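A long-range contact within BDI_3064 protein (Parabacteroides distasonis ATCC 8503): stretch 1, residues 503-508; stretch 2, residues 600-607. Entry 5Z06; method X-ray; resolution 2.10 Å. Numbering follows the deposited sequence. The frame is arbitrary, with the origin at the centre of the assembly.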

# COMPACT_ATOMS: atom_id res chain seq x y z
N ASP A 503 11.06 25.17 -0.51
CA ASP A 503 9.67 25.07 -0.07
C ASP A 503 9.27 23.67 0.40
O ASP A 503 8.61 23.54 1.44
CB ASP A 503 8.68 25.51 -1.16
CG ASP A 503 8.63 27.03 -1.35
OD1 ASP A 503 9.28 27.79 -0.58
OD2 ASP A 503 7.94 27.48 -2.30
N TRP A 504 9.63 22.63 -0.35
CA TRP A 504 9.29 21.29 0.11
C TRP A 504 10.33 20.77 1.07
O TRP A 504 9.98 20.16 2.06
CB TRP A 504 9.02 20.32 -1.05
CG TRP A 504 10.19 19.80 -1.86
CD1 TRP A 504 10.58 20.23 -3.11
CD2 TRP A 504 11.05 18.72 -1.52
NE1 TRP A 504 11.63 19.48 -3.56
CE2 TRP A 504 11.94 18.54 -2.61
CE3 TRP A 504 11.17 17.88 -0.40
CZ2 TRP A 504 12.92 17.56 -2.61
CZ3 TRP A 504 12.15 16.91 -0.39
CH2 TRP A 504 13.03 16.77 -1.48
N GLY A 505 11.60 21.06 0.80
CA GLY A 505 12.70 20.57 1.59
C GLY A 505 12.75 21.15 2.98
O GLY A 505 13.24 20.50 3.91
N ARG A 506 12.25 22.38 3.13
CA ARG A 506 12.28 23.12 4.42
C ARG A 506 13.71 23.41 4.88
O ARG A 506 13.95 23.65 6.04
CB ARG A 506 11.51 22.36 5.53
CG ARG A 506 10.17 21.75 5.11
CD ARG A 506 9.25 22.77 4.45
NE ARG A 506 8.98 23.95 5.29
CZ ARG A 506 8.62 25.17 4.84
NH1 ARG A 506 8.51 25.43 3.53
NH2 ARG A 506 8.39 26.17 5.70
N VAL A 507 14.66 23.35 3.94
CA VAL A 507 16.05 23.65 4.18
C VAL A 507 16.54 24.31 2.92
O VAL A 507 15.88 24.27 1.87
CB VAL A 507 16.94 22.42 4.49
CG1 VAL A 507 16.56 21.78 5.84
CG2 VAL A 507 16.90 21.39 3.37
N GLU A 508 17.70 24.92 3.05
CA GLU A 508 18.34 25.56 1.93
C GLU A 508 19.18 24.55 1.15
O GLU A 508 19.48 24.76 -0.01
CB GLU A 508 19.22 26.70 2.44
CG GLU A 508 18.46 27.83 3.09
CD GLU A 508 17.86 28.78 2.07
OE1 GLU A 508 18.64 29.54 1.46
OE2 GLU A 508 16.61 28.74 1.89
N GLN A 600 7.90 10.85 3.98
CA GLN A 600 8.89 10.84 5.05
C GLN A 600 10.29 10.90 4.51
O GLN A 600 10.57 10.48 3.37
CB GLN A 600 8.73 9.61 5.95
CG GLN A 600 7.39 9.51 6.65
CD GLN A 600 7.04 10.74 7.46
OE1 GLN A 600 6.81 11.81 6.91
NE2 GLN A 600 7.01 10.59 8.79
N GLU A 601 11.17 11.43 5.34
CA GLU A 601 12.59 11.62 4.98
C GLU A 601 13.41 11.36 6.23
O GLU A 601 12.86 11.45 7.32
CB GLU A 601 12.87 13.06 4.52
CG GLU A 601 11.84 13.69 3.62
CD GLU A 601 12.11 15.17 3.39
OE1 GLU A 601 13.23 15.64 3.70
OE2 GLU A 601 11.19 15.85 2.87
N PRO A 602 14.74 11.14 6.07
CA PRO A 602 15.62 11.08 7.24
C PRO A 602 15.91 12.50 7.75
O PRO A 602 17.04 13.00 7.70
CB PRO A 602 16.87 10.37 6.70
CG PRO A 602 16.93 10.75 5.26
CD PRO A 602 15.49 10.92 4.81
N MET A 603 14.85 13.12 8.25
CA MET A 603 14.88 14.47 8.81
C MET A 603 13.81 14.48 9.90
O MET A 603 12.70 13.97 9.65
CB MET A 603 14.50 15.48 7.73
CG MET A 603 15.54 15.65 6.63
SD MET A 603 17.09 16.36 7.23
CE MET A 603 16.56 18.06 7.45
N PRO A 604 14.10 15.07 11.09
CA PRO A 604 13.12 15.09 12.20
C PRO A 604 11.71 15.47 11.83
O PRO A 604 10.76 14.84 12.28
CB PRO A 604 13.70 16.12 13.17
CG PRO A 604 15.19 15.99 12.98
CD PRO A 604 15.42 15.58 11.54
N HIS A 605 11.58 16.48 10.98
CA HIS A 605 10.26 17.01 10.61
C HIS A 605 9.51 16.15 9.58
O HIS A 605 8.37 16.46 9.22
CB HIS A 605 10.40 18.44 10.10
CG HIS A 605 10.94 18.53 8.70
ND1 HIS A 605 12.20 18.11 8.36
CD2 HIS A 605 10.37 18.98 7.56
CE1 HIS A 605 12.39 18.31 7.07
NE2 HIS A 605 11.29 18.82 6.55
N ARG A 606 10.15 15.09 9.09
CA ARG A 606 9.55 14.17 8.17
C ARG A 606 9.79 12.77 8.69
O ARG A 606 9.95 11.82 7.91
CB ARG A 606 10.15 14.38 6.77
CG ARG A 606 9.83 15.74 6.17
CD ARG A 606 8.45 15.78 5.52
NE ARG A 606 8.11 17.14 5.09
CZ ARG A 606 7.47 18.05 5.83
NH1 ARG A 606 7.01 17.76 7.05
NH2 ARG A 606 7.25 19.26 5.33
N ASP A 607 9.80 12.62 10.01
CA ASP A 607 9.91 11.30 10.63
C ASP A 607 9.03 11.25 11.87
O ASP A 607 9.15 12.10 12.74
CB ASP A 607 11.35 11.04 11.01
CG ASP A 607 11.59 9.67 11.54
OD1 ASP A 607 10.78 8.77 11.26
OD2 ASP A 607 12.60 9.48 12.24
O HOH W 1 10.51 18.23 3.87
O HOH W 2 7.60 19.62 2.66
O HOH W 3 14.22 18.01 4.44

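The contact joins the end of a helix to a compact turn, and water does most of the bonding. Stretch 1 leaves its helix at Arg506, whose positive phi of 64° breaks the helical path, and the carbonyls of Trp504 and Gly505 are left to find partners in solvent. The backbones stay well apart, with 8.9 Å between Arg506 CA and His605 CA, so side chains and waters must fill the gap.

Each stretch first secures its own shape. Arg506 folds back, all three of its first chi angles in m, and its NH1 donates to Asp503 O at 2.8 Å, a nearly straight bond that ties the residue after the helix to its last turn. In stretch 2, Arg606 N to Met603 O (2.8 Å) and Glu601 N to Arg606 O (2.9 Å) close the turn; Glu601, Met603, His605 and Arg606 all have CA-to-CB bonds toward stretch 1.

No direct hydrogen bond crosses; three waters serve instead. Water 1 donates to Trp504 O and to Glu601 OE2, each at 2.7 Å, and also bonds His605 NE2 at 2.9 Å. Water 3 donates to Gly505 O and Glu601 OE1, both at 2.7 Å. The logic of these two is plain: a carbonyl and a carboxylate are both acceptors and cannot bond each other, but a water with two protons can satisfy both. Both carboxylate oxygens of Glu601 are used this way. Water 2 instead relays between an acceptor and a donor, donating to Trp504 O (2.5 Å) and accepting from Arg606 NH2 (2.7 Å), where Trp504 O and Arg606 NH2 are themselves 4.4 Å apart.

Packing supplies the rest. Val507 CG1 meets Met603 CE at 4.1 Å, an apolar pair beside the wet region. The aliphatic part of Arg506 also serves as a surface, its CG lying 3.5 Å from His605 NE2, while Trp504 offers its ring edge, CZ3 being 3.6 Å from Glu601 OE2.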